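Local atomic coordinates of oxalate oxidase 1 (Hordeum vulgare, PDB entry 1FI2), a protein that oxidises oxalate with molecular oxygen to carbon dioxide and hydrogen peroxide, working as a manganese-containing homohexamer that also has superoxide dismutase activity. Residues G71-R76 against V151-Q156; A93-M98 against F129-G134; S39-K44 against T57-A62. One frame throughout, in Å; residues are numbered along the deposited sequence.

Contact 1 (G71-R76 against V151-Q156)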
ATOM      1  N   GLY A  71       7.503   7.695  -6.353  1.00  3.43           N
ATOM      2  CA  GLY A  71       6.506   8.203  -5.452  1.00  3.37           C
ATOM      3  C   GLY A  71       6.612   9.657  -5.078  1.00  3.25           C
ATOM      4  O   GLY A  71       6.083  10.003  -4.028  1.00  3.49           O
ATOM      5  N   VAL A  72       7.289  10.526  -5.806  1.00  2.92           N
ATOM      6  CA  VAL A  72       7.450  11.923  -5.449  1.00  3.12           C
ATOM      7  C   VAL A  72       7.463  12.822  -6.690  1.00  3.69           C
ATOM      8  O   VAL A  72       7.618  12.370  -7.820  1.00  3.08           O
ATOM      9  CB  VAL A  72       8.756  12.225  -4.685  1.00  3.45           C
ATOM     10  CG1 VAL A  72       8.780  11.706  -3.256  1.00  3.45           C
ATOM     11  CG2 VAL A  72       9.948  11.666  -5.461  1.00  3.62           C
ATOM     12  N   SER A  73       7.206  14.104  -6.446  1.00  3.09           N
ATOM     13  CA  SER A  73       7.267  15.130  -7.481  1.00  3.12           C
ATOM     14  C   SER A  73       7.222  16.506  -6.818  1.00  3.07           C
ATOM     15  O   SER A  73       7.038  16.596  -5.603  1.00  2.47           O
ATOM     16  CB  SER A  73       6.149  14.984  -8.505  1.00  3.07           C
ATOM     17  OG  SER A  73       4.896  15.343  -7.955  1.00  2.99           O
ATOM     18  N   MET A  74       7.480  17.567  -7.581  1.00  3.84           N
ATOM     19  CA  MET A  74       7.487  18.916  -7.039  1.00  4.19           C
ATOM     20  C   MET A  74       6.802  19.903  -7.984  1.00  4.90           C
ATOM     21  O   MET A  74       6.417  19.587  -9.104  1.00  4.68           O
ATOM     22  CB  MET A  74       8.913  19.452  -6.862  1.00  4.77           C
ATOM     23  CG  MET A  74       9.776  18.803  -5.806  1.00  5.85           C
ATOM     24  SD  MET A  74      11.500  19.305  -5.948  1.00  6.61           S
ATOM     25  CE  MET A  74      11.525  20.767  -4.940  1.00  7.31           C
ATOM     26  N   ASN A  75       6.702  21.146  -7.518  1.00  5.49           N
ATOM     27  CA  ASN A  75       6.325  22.251  -8.394  1.00  5.90           C
ATOM     28  C   ASN A  75       6.706  23.571  -7.726  1.00  5.48           C
ATOM     29  O   ASN A  75       6.951  23.610  -6.524  1.00  5.68           O
ATOM     30  CB  ASN A  75       4.881  22.216  -8.823  1.00  7.49           C
ATOM     31  CG  ASN A  75       3.768  22.628  -7.914  1.00  8.83           C
ATOM     32  OD1 ASN A  75       2.640  22.123  -8.073  1.00 10.55           O
ATOM     33  ND2 ASN A  75       3.979  23.532  -6.966  1.00  9.14           N
ATOM     34  N   ARG A  76       6.776  24.615  -8.535  1.00  5.12           N
ATOM     35  CA  ARG A  76       7.061  25.962  -8.050  1.00  5.03           C
ATOM     36  C   ARG A  76       5.873  26.856  -8.379  1.00  4.78           C
ATOM     37  O   ARG A  76       5.205  26.638  -9.395  1.00  4.60           O
ATOM     38  CB  ARG A  76       8.337  26.492  -8.705  1.00  5.84           C
ATOM     39  CG  ARG A  76       8.558  27.985  -8.537  1.00  6.12           C
ATOM     40  CD  ARG A  76       9.849  28.439  -9.214  1.00  7.11           C
ATOM     41  NE  ARG A  76      10.013  29.880  -9.061  1.00  8.05           N
ATOM     42  CZ  ARG A  76      11.150  30.540  -8.895  1.00  8.60           C
ATOM     43  NH1 ARG A  76      12.311  29.904  -8.845  1.00  9.26           N
ATOM     44  NH2 ARG A  76      11.122  31.862  -8.764  1.00  9.14           N
ATOM     45  N   VAL A 151       6.989  23.367  -3.544  1.00  4.98           N
ATOM     46  CA  VAL A 151       6.336  22.307  -2.791  1.00  4.83           C
ATOM     47  C   VAL A 151       6.695  20.926  -3.339  1.00  5.01           C
ATOM     48  O   VAL A 151       7.077  20.773  -4.499  1.00  5.00           O
ATOM     49  CB  VAL A 151       4.804  22.456  -2.772  1.00  5.11           C
ATOM     50  CG1 VAL A 151       4.347  23.860  -2.390  1.00  5.31           C
ATOM     51  CG2 VAL A 151       4.189  22.071  -4.112  1.00  5.10           C
ATOM     52  N   SER A 152       6.509  19.914  -2.499  1.00  3.98           N
ATOM     53  CA  SER A 152       6.729  18.528  -2.874  1.00  3.70           C
ATOM     54  C   SER A 152       5.432  17.759  -2.623  1.00  3.61           C
ATOM     55  O   SER A 152       4.595  18.192  -1.835  1.00  3.27           O
ATOM     56  CB  SER A 152       7.864  17.880  -2.091  1.00  4.00           C
ATOM     57  OG  SER A 152       9.102  18.523  -2.330  1.00  4.74           O
ATOM     58  N   PHE A 153       5.273  16.652  -3.335  1.00  2.89           N
ATOM     59  CA  PHE A 153       4.094  15.817  -3.213  1.00  3.13           C
ATOM     60  C   PHE A 153       4.522  14.363  -3.015  1.00  3.06           C
ATOM     61  O   PHE A 153       5.583  13.951  -3.479  1.00  2.80           O
ATOM     62  CB  PHE A 153       3.202  15.849  -4.455  1.00  3.37           C
ATOM     63  CG  PHE A 153       2.687  17.207  -4.837  1.00  3.32           C
ATOM     64  CD1 PHE A 153       3.409  18.014  -5.699  1.00  3.27           C
ATOM     65  CD2 PHE A 153       1.484  17.674  -4.328  1.00  3.17           C
ATOM     66  CE1 PHE A 153       2.945  19.268  -6.047  1.00  3.31           C
ATOM     67  CE2 PHE A 153       1.017  18.928  -4.673  1.00  3.22           C
ATOM     68  CZ  PHE A 153       1.742  19.724  -5.536  1.00  3.30           C
ATOM     69  N   ASN A 154       3.588  13.574  -2.497  1.00  3.70           N
ATOM     70  CA  ASN A 154       3.871  12.151  -2.300  1.00  4.03           C
ATOM     71  C   ASN A 154       3.240  11.302  -3.398  1.00  3.25           C
ATOM     72  O   ASN A 154       2.763  10.198  -3.188  1.00  3.49           O
ATOM     73  CB  ASN A 154       3.483  11.706  -0.913  1.00  4.93           C
ATOM     74  CG  ASN A 154       2.058  11.617  -0.476  1.00  3.86           C
ATOM     75  OD1 ASN A 154       1.212  12.386  -0.894  1.00  5.67           O
ATOM     76  ND2 ASN A 154       1.828  10.641   0.408  1.00  4.25           N
ATOM     77  N   SER A 155       3.351  11.814  -4.612  1.00  2.90           N
ATOM     78  CA  SER A 155       2.909  11.172  -5.824  1.00  2.99           C
ATOM     79  C   SER A 155       3.709  11.745  -6.994  1.00  2.72           C
ATOM     80  O   SER A 155       4.103  12.912  -6.983  1.00  2.44           O
ATOM     81  CB  SER A 155       1.417  11.384  -6.103  1.00  2.76           C
ATOM     82  OG  SER A 155       1.083  10.768  -7.345  1.00  2.57           O
ATOM     83  N   GLN A 156       3.912  10.924  -8.018  1.00  2.82           N
ATOM     84  CA  GLN A 156       4.578  11.361  -9.240  1.00  2.82           C
ATOM     85  C   GLN A 156       3.610  12.175 -10.101  1.00  3.45           C
ATOM     86  O   GLN A 156       4.010  12.864 -11.038  1.00  2.77           O
ATOM     87  CB  GLN A 156       5.090  10.162 -10.044  1.00  2.90           C
ATOM     88  CG  GLN A 156       3.991   9.285 -10.628  1.00  2.34           C
ATOM     89  CD  GLN A 156       4.533   8.093 -11.391  1.00  2.46           C
ATOM     90  OE1 GLN A 156       5.383   7.376 -10.873  1.00  2.66           O
ATOM     91  NE2 GLN A 156       4.037   7.870 -12.603  1.00  2.65           N
TER
HETATM   92  O   HOH W   1       5.520   6.989  -8.168  1.00  2.35           O
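N75 and F153 meet across the antiparallel strands 73-79 and 147-153, neighbours in one sheet of the cupin beta-jellyroll, on the sheet face they share with S73 and V151. The N75 amide approaches the rim of the phenyl ring, with its CG in the ring plane and OD1 3.5 Å from F153 CE1, and the two planes are turned 71° apart. This placement begins at chi1 (77°), which sets N75 CG between its own backbone N and carbonyl carbon. The other branch of the amide faces V151: the two side chains run side by side in the same direction, and N75 ND2 comes as close as 3.2 Å to V151 CG2, a tight approach of nitrogen to methyl. N75 is an oxalate-binding residue, and the F153 ring also packs edge-to-face on the manganese ligand H90, so this face of the sheet borders the active site. Further along, S73 OG donates to S155 O at 2.7 Å, lying in the carbonyl plane, and so ties the strand to the chain just beyond F153.

M74 and S152 occupy the other face, where M74 CG rests 3.6 Å from S152 OG. That face is covered by a second subunit, whose I96 packs on both residues. Between the faces runs the backbone ladder: N75 and V151 bond to each other in both directions, F153 N donates to S73 O, and the return bond from S73 N to F153 O is weak at 3.4 Å. Past the last bridge the two segments are also linked through Q156, whose OE1 accepts from T69 N and also from a water, 2.7 Å away; the same water accepts from G71 N at 2.8 Å.

Contact 2 (A93-M98 against F129-G134). With MN (manganese (II) ion), chain B.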
ATOM      1  N   ALA A  93      -2.577  12.951  -3.595  1.00  3.69           N
ATOM      2  CA  ALA A  93      -1.395  13.207  -2.780  1.00  3.92           C
ATOM      3  C   ALA A  93      -1.528  14.277  -1.705  1.00  3.99           C
ATOM      4  O   ALA A  93      -2.286  15.229  -1.811  1.00  4.51           O
ATOM      5  CB  ALA A  93      -0.246  13.652  -3.697  1.00  3.92           C
ATOM      6  N   THR A  94      -0.634  14.146  -0.727  1.00  3.81           N
ATOM      7  CA  THR A  94      -0.386  15.146   0.301  1.00  3.69           C
ATOM      8  C   THR A  94       0.670  16.108  -0.248  1.00  3.46           C
ATOM      9  O   THR A  94       1.569  15.682  -0.971  1.00  3.51           O
ATOM     10  CB  THR A  94       0.156  14.511   1.595  1.00  3.50           C
ATOM     11  OG1 THR A  94      -0.829  13.653   2.193  1.00  3.90           O
ATOM     12  CG2 THR A  94       0.560  15.565   2.621  1.00  3.14           C
ATOM     13  N   GLU A  95       0.563  17.384   0.084  1.00  3.67           N
ATOM     14  CA  GLU A  95       1.527  18.390  -0.348  1.00  3.80           C
ATOM     15  C   GLU A  95       2.267  18.952   0.864  1.00  3.73           C
ATOM     16  O   GLU A  95       1.684  19.167   1.927  1.00  3.97           O
ATOM     17  CB  GLU A  95       0.820  19.509  -1.111  1.00  4.20           C
ATOM     18  CG  GLU A  95       1.638  20.738  -1.453  1.00  3.51           C
ATOM     19  CD  GLU A  95       0.803  21.866  -2.024  1.00  3.27           C
ATOM     20  OE1 GLU A  95      -0.384  21.630  -2.331  1.00  3.63           O
ATOM     21  OE2 GLU A  95       1.299  23.001  -2.165  1.00  3.23           O
ATOM     22  N   ILE A  96       3.564  19.172   0.688  1.00  3.49           N
ATOM     23  CA  ILE A  96       4.405  19.742   1.748  1.00  3.32           C
ATOM     24  C   ILE A  96       5.253  20.836   1.116  1.00  3.73           C
ATOM     25  O   ILE A  96       5.954  20.586   0.132  1.00  3.31           O
ATOM     26  CB  ILE A  96       5.185  18.645   2.475  1.00  3.16           C
ATOM     27  CG1 ILE A  96       5.895  19.196   3.717  1.00  3.65           C
ATOM     28  CG2 ILE A  96       6.172  17.930   1.562  1.00  3.53           C
ATOM     29  CD1 ILE A  96       6.387  18.113   4.659  1.00  4.19           C
ATOM     30  N   GLY A  97       5.117  22.082   1.591  1.00  4.00           N
ATOM     31  CA  GLY A  97       5.818  23.167   0.915  1.00  4.30           C
ATOM     32  C   GLY A  97       6.552  24.153   1.799  1.00  4.44           C
ATOM     33  O   GLY A  97       6.403  24.180   3.018  1.00  4.15           O
ATOM     34  N   MET A  98       7.377  24.973   1.147  1.00  4.31           N
ATOM     35  CA  MET A  98       8.146  26.001   1.834  1.00  5.05           C
ATOM     36  C   MET A  98       8.026  27.316   1.062  1.00  4.89           C
ATOM     37  O   MET A  98       8.175  27.311  -0.159  1.00  3.80           O
ATOM     38  CB  MET A  98       9.624  25.625   2.001  1.00  6.47           C
ATOM     39  CG  MET A  98      10.392  26.706   2.755  1.00  8.07           C
ATOM     40  SD  MET A  98      12.160  26.394   2.893  1.00 11.10           S
ATOM     41  CE  MET A  98      12.198  25.294   4.301  1.00 11.19           C
ATOM     42  N   PHE A 129       4.414  24.468   5.345  1.00  3.70           N
ATOM     43  CA  PHE A 129       3.019  24.093   5.503  1.00  3.65           C
ATOM     44  C   PHE A 129       2.763  22.690   4.952  1.00  3.99           C
ATOM     45  O   PHE A 129       3.521  22.191   4.121  1.00  3.66           O
ATOM     46  CB  PHE A 129       2.097  25.083   4.787  1.00  4.29           C
ATOM     47  CG  PHE A 129       2.311  25.242   3.309  1.00  3.92           C
ATOM     48  CD1 PHE A 129       1.704  24.396   2.397  1.00  4.05           C
ATOM     49  CD2 PHE A 129       3.115  26.261   2.821  1.00  4.18           C
ATOM     50  CE1 PHE A 129       1.901  24.553   1.040  1.00  4.25           C
ATOM     51  CE2 PHE A 129       3.319  26.430   1.463  1.00  4.19           C
ATOM     52  CZ  PHE A 129       2.710  25.567   0.573  1.00  4.17           C
ATOM     53  N   VAL A 130       1.673  22.074   5.405  1.00  4.11           N
ATOM     54  CA  VAL A 130       1.336  20.734   4.914  1.00  5.44           C
ATOM     55  C   VAL A 130      -0.152  20.652   4.608  1.00  4.78           C
ATOM     56  O   VAL A 130      -1.003  21.143   5.352  1.00  5.59           O
ATOM     57  CB  VAL A 130       1.832  19.646   5.873  1.00  7.15           C
ATOM     58  CG1 VAL A 130       1.082  19.650   7.190  1.00  8.23           C
ATOM     59  CG2 VAL A 130       1.759  18.270   5.216  1.00  8.04           C
ATOM     60  N   ILE A 131      -0.481  20.083   3.448  1.00  4.14           N
ATOM     61  CA  ILE A 131      -1.863  19.949   3.008  1.00  3.89           C
ATOM     62  C   ILE A 131      -2.234  18.472   2.883  1.00  3.51           C
ATOM     63  O   ILE A 131      -1.795  17.812   1.940  1.00  3.04           O
ATOM     64  CB  ILE A 131      -2.079  20.524   1.588  1.00  4.12           C
ATOM     65  CG1 ILE A 131      -1.391  21.860   1.342  1.00  4.62           C
ATOM     66  CG2 ILE A 131      -3.572  20.593   1.287  1.00  3.35           C
ATOM     67  CD1 ILE A 131      -1.981  23.066   2.020  1.00  4.83           C
ATOM     68  N   PRO A 132      -3.068  17.959   3.771  1.00  3.32           N
ATOM     69  CA  PRO A 132      -3.493  16.573   3.710  1.00  4.05           C
ATOM     70  C   PRO A 132      -4.151  16.230   2.387  1.00  4.53           C
ATOM     71  O   PRO A 132      -4.865  16.994   1.752  1.00  3.81           O
ATOM     72  CB  PRO A 132      -4.448  16.399   4.883  1.00  4.16           C
ATOM     73  CG  PRO A 132      -4.197  17.550   5.787  1.00  4.27           C
ATOM     74  CD  PRO A 132      -3.659  18.668   4.928  1.00  3.68           C
ATOM     75  N   ARG A 133      -3.852  15.025   1.938  1.00  4.45           N
ATOM     76  CA  ARG A 133      -4.389  14.415   0.730  1.00  4.61           C
ATOM     77  C   ARG A 133      -5.858  14.695   0.495  1.00  4.09           C
ATOM     78  O   ARG A 133      -6.730  14.466   1.333  1.00  3.67           O
ATOM     79  CB  ARG A 133      -4.001  12.943   0.878  1.00  5.99           C
ATOM     80  CG  ARG A 133      -5.012  11.865   1.038  1.00  6.74           C
ATOM     81  CD  ARG A 133      -4.474  10.455   1.125  1.00  6.91           C
ATOM     82  NE  ARG A 133      -3.317  10.089   0.372  1.00  6.56           N
ATOM     83  CZ  ARG A 133      -2.926   9.772  -0.830  1.00  6.63           C
ATOM     84  NH1 ARG A 133      -3.679   9.683  -1.914  1.00  6.75           N
ATOM     85  NH2 ARG A 133      -1.635   9.479  -1.033  1.00  6.53           N
ATOM     86  N   GLY A 134      -6.178  15.304  -0.650  1.00  4.01           N
ATOM     87  CA  GLY A 134      -7.514  15.576  -1.103  1.00  3.71           C
ATOM     88  C   GLY A 134      -8.329  16.694  -0.504  1.00  3.61           C
ATOM     89  O   GLY A 134      -9.517  16.835  -0.837  1.00  3.54           O
TER
HETATM   90 MN    MN B 202      -1.720  22.625  -3.742  1.00  4.51          MN
HETATM   91  O   HOH W   2      -2.897  17.751  -0.914  1.00  2.65           O
HETATM   92  O   HOH W   3      -0.850  24.462  -2.818  1.00  2.39           O
HETATM   93  O   HOH W   4      -0.374  22.996  -5.737  1.00  5.72           O
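E95 and I131 face each other as a hydrogen-bonded pair of antiparallel strands 95-101 and 128-131, their side chains lying side by side on the metal-binding face of the cupin sheet. At the root of the glutamate, CB is 4.1 Å from I131 CG1. CG stands anti to the backbone N (chi1 171°) and the chain stays extended beyond it, which carries the carboxylate out beyond the strand. CD then passes I131 CG1, and the two oxygens part company. OE1 binds the manganese ion at 2.2 Å while still touching I131 CG1. OE2 reaches the edge of the F129 ring, in its plane and 3.6 Å from CE1, and accepts a 2.7 Å hydrogen bond from a water that is itself a metal ligand.

Next to the glutamate, the F129 ring turns back over G97, whose CA sits over its face, 4.1 Å from the centroid; a CB on this residue would run into the ring. Backbone bonds in both directions join E95 with I131 and G97 with F129. Where the strands end, R133 N makes a weak bond to T94 OG1, which also bonds to L70 O of a second subunit.

H88, H90 and H137 and a second water complete the six ligands of the manganese. The carboxylate thus serves the site twice, OE1 as a ligand and OE2 as acceptor for a bound water, between aliphatic and aromatic neighbours; two of the six ligands are waters, which oxalate, known to be bound by E95, might displace.

Contact 3 (S39-K44 against T57-A62)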
ATOM      1  N   SER A  39      17.134  17.961 -12.327  1.00  3.12           N
ATOM      2  CA  SER A  39      16.394  18.901 -13.158  1.00  3.72           C
ATOM      3  C   SER A  39      16.710  20.352 -12.807  1.00  4.22           C
ATOM      4  O   SER A  39      17.188  20.655 -11.714  1.00  4.77           O
ATOM      5  CB  SER A  39      14.877  18.703 -13.036  1.00  3.93           C
ATOM      6  OG  SER A  39      14.189  19.608 -13.891  1.00  4.29           O
ATOM      7  N   SER A  40      16.559  21.228 -13.796  1.00  4.57           N
ATOM      8  CA  SER A  40      16.774  22.653 -13.575  1.00  5.57           C
ATOM      9  C   SER A  40      15.535  23.441 -13.988  1.00  5.94           C
ATOM     10  O   SER A  40      15.583  24.669 -14.077  1.00  5.76           O
ATOM     11  CB  SER A  40      17.979  23.155 -14.376  1.00  6.71           C
ATOM     12  OG  SER A  40      17.632  23.179 -15.752  1.00  8.49           O
ATOM     13  N   LYS A  41      14.411  22.751 -14.171  1.00  6.32           N
ATOM     14  CA  LYS A  41      13.181  23.400 -14.607  1.00  7.09           C
ATOM     15  C   LYS A  41      12.556  24.360 -13.611  1.00  7.53           C
ATOM     16  O   LYS A  41      11.776  25.221 -14.049  1.00  8.43           O
ATOM     17  CB  LYS A  41      12.152  22.351 -15.070  1.00  7.34           C
ATOM     18  CG  LYS A  41      12.536  21.680 -16.380  1.00  7.77           C
ATOM     19  CD  LYS A  41      11.487  20.696 -16.870  1.00  8.24           C
ATOM     20  CE  LYS A  41      11.827  20.171 -18.255  1.00  9.30           C
ATOM     21  NZ  LYS A  41      10.831  19.182 -18.754  1.00  9.51           N
ATOM     22  N   LEU A  42      12.884  24.309 -12.324  1.00  7.68           N
ATOM     23  CA  LEU A  42      12.325  25.241 -11.354  1.00  8.27           C
ATOM     24  C   LEU A  42      13.270  26.377 -10.997  1.00  9.25           C
ATOM     25  O   LEU A  42      13.018  27.123 -10.044  1.00  8.28           O
ATOM     26  CB  LEU A  42      11.909  24.493 -10.077  1.00  8.32           C
ATOM     27  CG  LEU A  42      10.969  23.301 -10.267  1.00  8.37           C
ATOM     28  CD1 LEU A  42      10.589  22.693  -8.922  1.00  8.58           C
ATOM     29  CD2 LEU A  42       9.714  23.686 -11.037  1.00  8.56           C
ATOM     30  N   THR A  43      14.357  26.551 -11.748  1.00 10.52           N
ATOM     31  CA  THR A  43      15.314  27.608 -11.479  1.00 12.36           C
ATOM     32  C   THR A  43      14.758  29.010 -11.709  1.00 13.15           C
ATOM     33  O   THR A  43      15.203  29.929 -11.014  1.00 14.19           O
ATOM     34  CB  THR A  43      16.606  27.493 -12.315  1.00 12.71           C
ATOM     35  OG1 THR A  43      16.288  27.444 -13.715  1.00 13.79           O
ATOM     36  CG2 THR A  43      17.414  26.266 -11.940  1.00 13.00           C
ATOM     37  N   LYS A  44      13.876  29.202 -12.680  1.00 13.78           N
ATOM     38  CA  LYS A  44      13.370  30.533 -12.990  1.00 14.86           C
ATOM     39  C   LYS A  44      11.905  30.733 -12.626  1.00 14.22           C
ATOM     40  O   LYS A  44      11.099  29.806 -12.569  1.00 14.14           O
ATOM     41  CB  LYS A  44      13.570  30.847 -14.479  1.00 16.38           C
ATOM     42  CG  LYS A  44      15.013  30.769 -14.943  1.00 18.20           C
ATOM     43  CD  LYS A  44      15.178  31.168 -16.401  1.00 19.71           C
ATOM     44  CE  LYS A  44      16.637  31.064 -16.822  1.00 20.53           C
ATOM     45  NZ  LYS A  44      16.855  31.550 -18.213  1.00 21.36           N
ATOM     46  N   THR A  57       4.732  26.276 -12.170  1.00  7.20           N
ATOM     47  CA  THR A  57       5.731  25.601 -12.997  1.00  7.07           C
ATOM     48  C   THR A  57       5.774  24.157 -12.486  1.00  7.34           C
ATOM     49  O   THR A  57       6.207  23.920 -11.360  1.00  6.61           O
ATOM     50  CB  THR A  57       7.115  26.247 -12.917  1.00  6.93           C
ATOM     51  OG1 THR A  57       7.041  27.613 -13.361  1.00  7.12           O
ATOM     52  CG2 THR A  57       8.127  25.526 -13.797  1.00  6.94           C
ATOM     53  N   GLU A  58       5.221  23.238 -13.269  1.00  8.25           N
ATOM     54  CA  GLU A  58       5.093  21.857 -12.828  1.00  9.12           C
ATOM     55  C   GLU A  58       6.364  21.032 -12.964  1.00  7.95           C
ATOM     56  O   GLU A  58       7.122  21.153 -13.923  1.00  7.65           O
ATOM     57  CB  GLU A  58       3.963  21.160 -13.597  1.00 11.10           C
ATOM     58  CG  GLU A  58       2.621  21.864 -13.513  1.00 13.79           C
ATOM     59  CD  GLU A  58       1.448  20.956 -13.812  1.00 15.64           C
ATOM     60  OE1 GLU A  58       0.775  20.502 -12.860  1.00 16.79           O
ATOM     61  OE2 GLU A  58       1.185  20.687 -15.002  1.00 17.11           O
ATOM     62  N   LEU A  59       6.543  20.116 -12.008  1.00  7.07           N
ATOM     63  CA  LEU A  59       7.671  19.188 -12.071  1.00  6.11           C
ATOM     64  C   LEU A  59       7.202  17.789 -11.677  1.00  5.65           C
ATOM     65  O   LEU A  59       7.755  17.112 -10.815  1.00  4.68           O
ATOM     66  CB  LEU A  59       8.859  19.665 -11.244  1.00  6.39           C
ATOM     67  CG  LEU A  59      10.232  19.156 -11.680  1.00  6.56           C
ATOM     68  CD1 LEU A  59      10.540  19.524 -13.125  1.00  6.71           C
ATOM     69  CD2 LEU A  59      11.328  19.695 -10.769  1.00  6.18           C
ATOM     70  N   ASP A  60       6.100  17.395 -12.311  1.00  5.05           N
ATOM     71  CA  ASP A  60       5.533  16.060 -12.117  1.00  5.45           C
ATOM     72  C   ASP A  60       6.215  15.134 -13.117  1.00  4.54           C
ATOM     73  O   ASP A  60       7.096  15.577 -13.867  1.00  4.14           O
ATOM     74  CB  ASP A  60       4.024  16.063 -12.255  1.00  6.87           C
ATOM     75  CG  ASP A  60       3.455  16.607 -13.541  1.00  8.26           C
ATOM     76  OD1 ASP A  60       2.215  16.503 -13.721  1.00 10.02           O
ATOM     77  OD2 ASP A  60       4.202  17.142 -14.383  1.00  9.72           O
ATOM     78  N   VAL A  61       5.799  13.878 -13.209  1.00  4.17           N
ATOM     79  CA  VAL A  61       6.446  12.911 -14.095  1.00  3.88           C
ATOM     80  C   VAL A  61       6.423  13.279 -15.565  1.00  4.25           C
ATOM     81  O   VAL A  61       7.377  12.951 -16.284  1.00  4.06           O
ATOM     82  CB  VAL A  61       5.863  11.502 -13.859  1.00  3.86           C
ATOM     83  CG1 VAL A  61       4.439  11.394 -14.386  1.00  3.97           C
ATOM     84  CG2 VAL A  61       6.762  10.432 -14.463  1.00  3.95           C
ATOM     85  N   ALA A  62       5.452  14.045 -16.046  1.00  4.48           N
ATOM     86  CA  ALA A  62       5.435  14.510 -17.428  1.00  4.85           C
ATOM     87  C   ALA A  62       6.570  15.488 -17.712  1.00  5.02           C
ATOM     88  O   ALA A  62       7.043  15.570 -18.852  1.00  4.83           O
ATOM     89  CB  ALA A  62       4.087  15.149 -17.732  1.00  4.56           C
TER
HETATM   90  O   HOH W   5       9.248  28.793 -14.572  1.00 16.72           O
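L42 and L59 cross obliquely, methyl against methyl, where the loop 39-44 folds over the end of strand 54-59, an outermost strand of its cupin sheet within the chain. L42 CD1 touches L59 CD2 at 3.6 Å. CG of L42 stands anti to the carbonyl carbon (chi1 -54°), from where its branches divide the work: CD1 goes to L59, while CD2 lies 3.5 Å from T57 O. The L42 and T57 side chains run antiparallel alongside each other, so that L42 CD2 also meets T57 CG2. L59 adopts a different conformation, with CG roughly anti to the backbone N, 25° short of exact (chi1 -155°). Its CD1 is received by S39 and K41, lying 3.7 Å from S39 OG and 3.8 Å from K41 CB. The remainder of K41 is extended, its CD still grazing L59 CD1 before NZ forms a salt bridge with E63.

The loop is shaped by its own polar bonds. S39 OG accepts from K41 N at 3.2 Å in a nearly straight bond (171°), an ST turn; a type I beta turn from S40 to T43 follows, whose S40 O receives both T43 N and T43 OG1. S39 pairs in an antiparallel ladder with a strand of a second subunit, so that a sheet runs on across the interface, and M98 of that subunit packs on L42.

An alanine in place of L42 would probably leave L59 CD2 and T57 CG2 without the methyl groups they rest on and open a gap between loop and strand. Apart from one water that donates to both K44 O and T57 OG1, the attachment is van der Waals packing, methyl groups against one another and against oxygen atoms, with no hydrogen bond made directly between the segments.

Overall arrangement
All three contacts reach one antiparallel sheet, ordered 54-59, 73-79, 147-153, 95-101, 128-131, contact 3 through strand 54-59 alone, and each touches the second subunit. Contact 1 holds the middle of this order. Its centre is about 9 Å from that of contact 2, where S152 N probably bonds to I96 O (2.8 Å), and about 10 Å from that of contact 3, where R76 O probably accepts from T57 N (2.8 Å). Contacts 2 and 3, with centres about 18 Å apart, do not touch. The manganese is bound in contact 2. The side chain of F153 in contact 1 is about 5 Å from the manganese ion. The side chain of T57 in contact 3 is about 13 Å from the manganese ion.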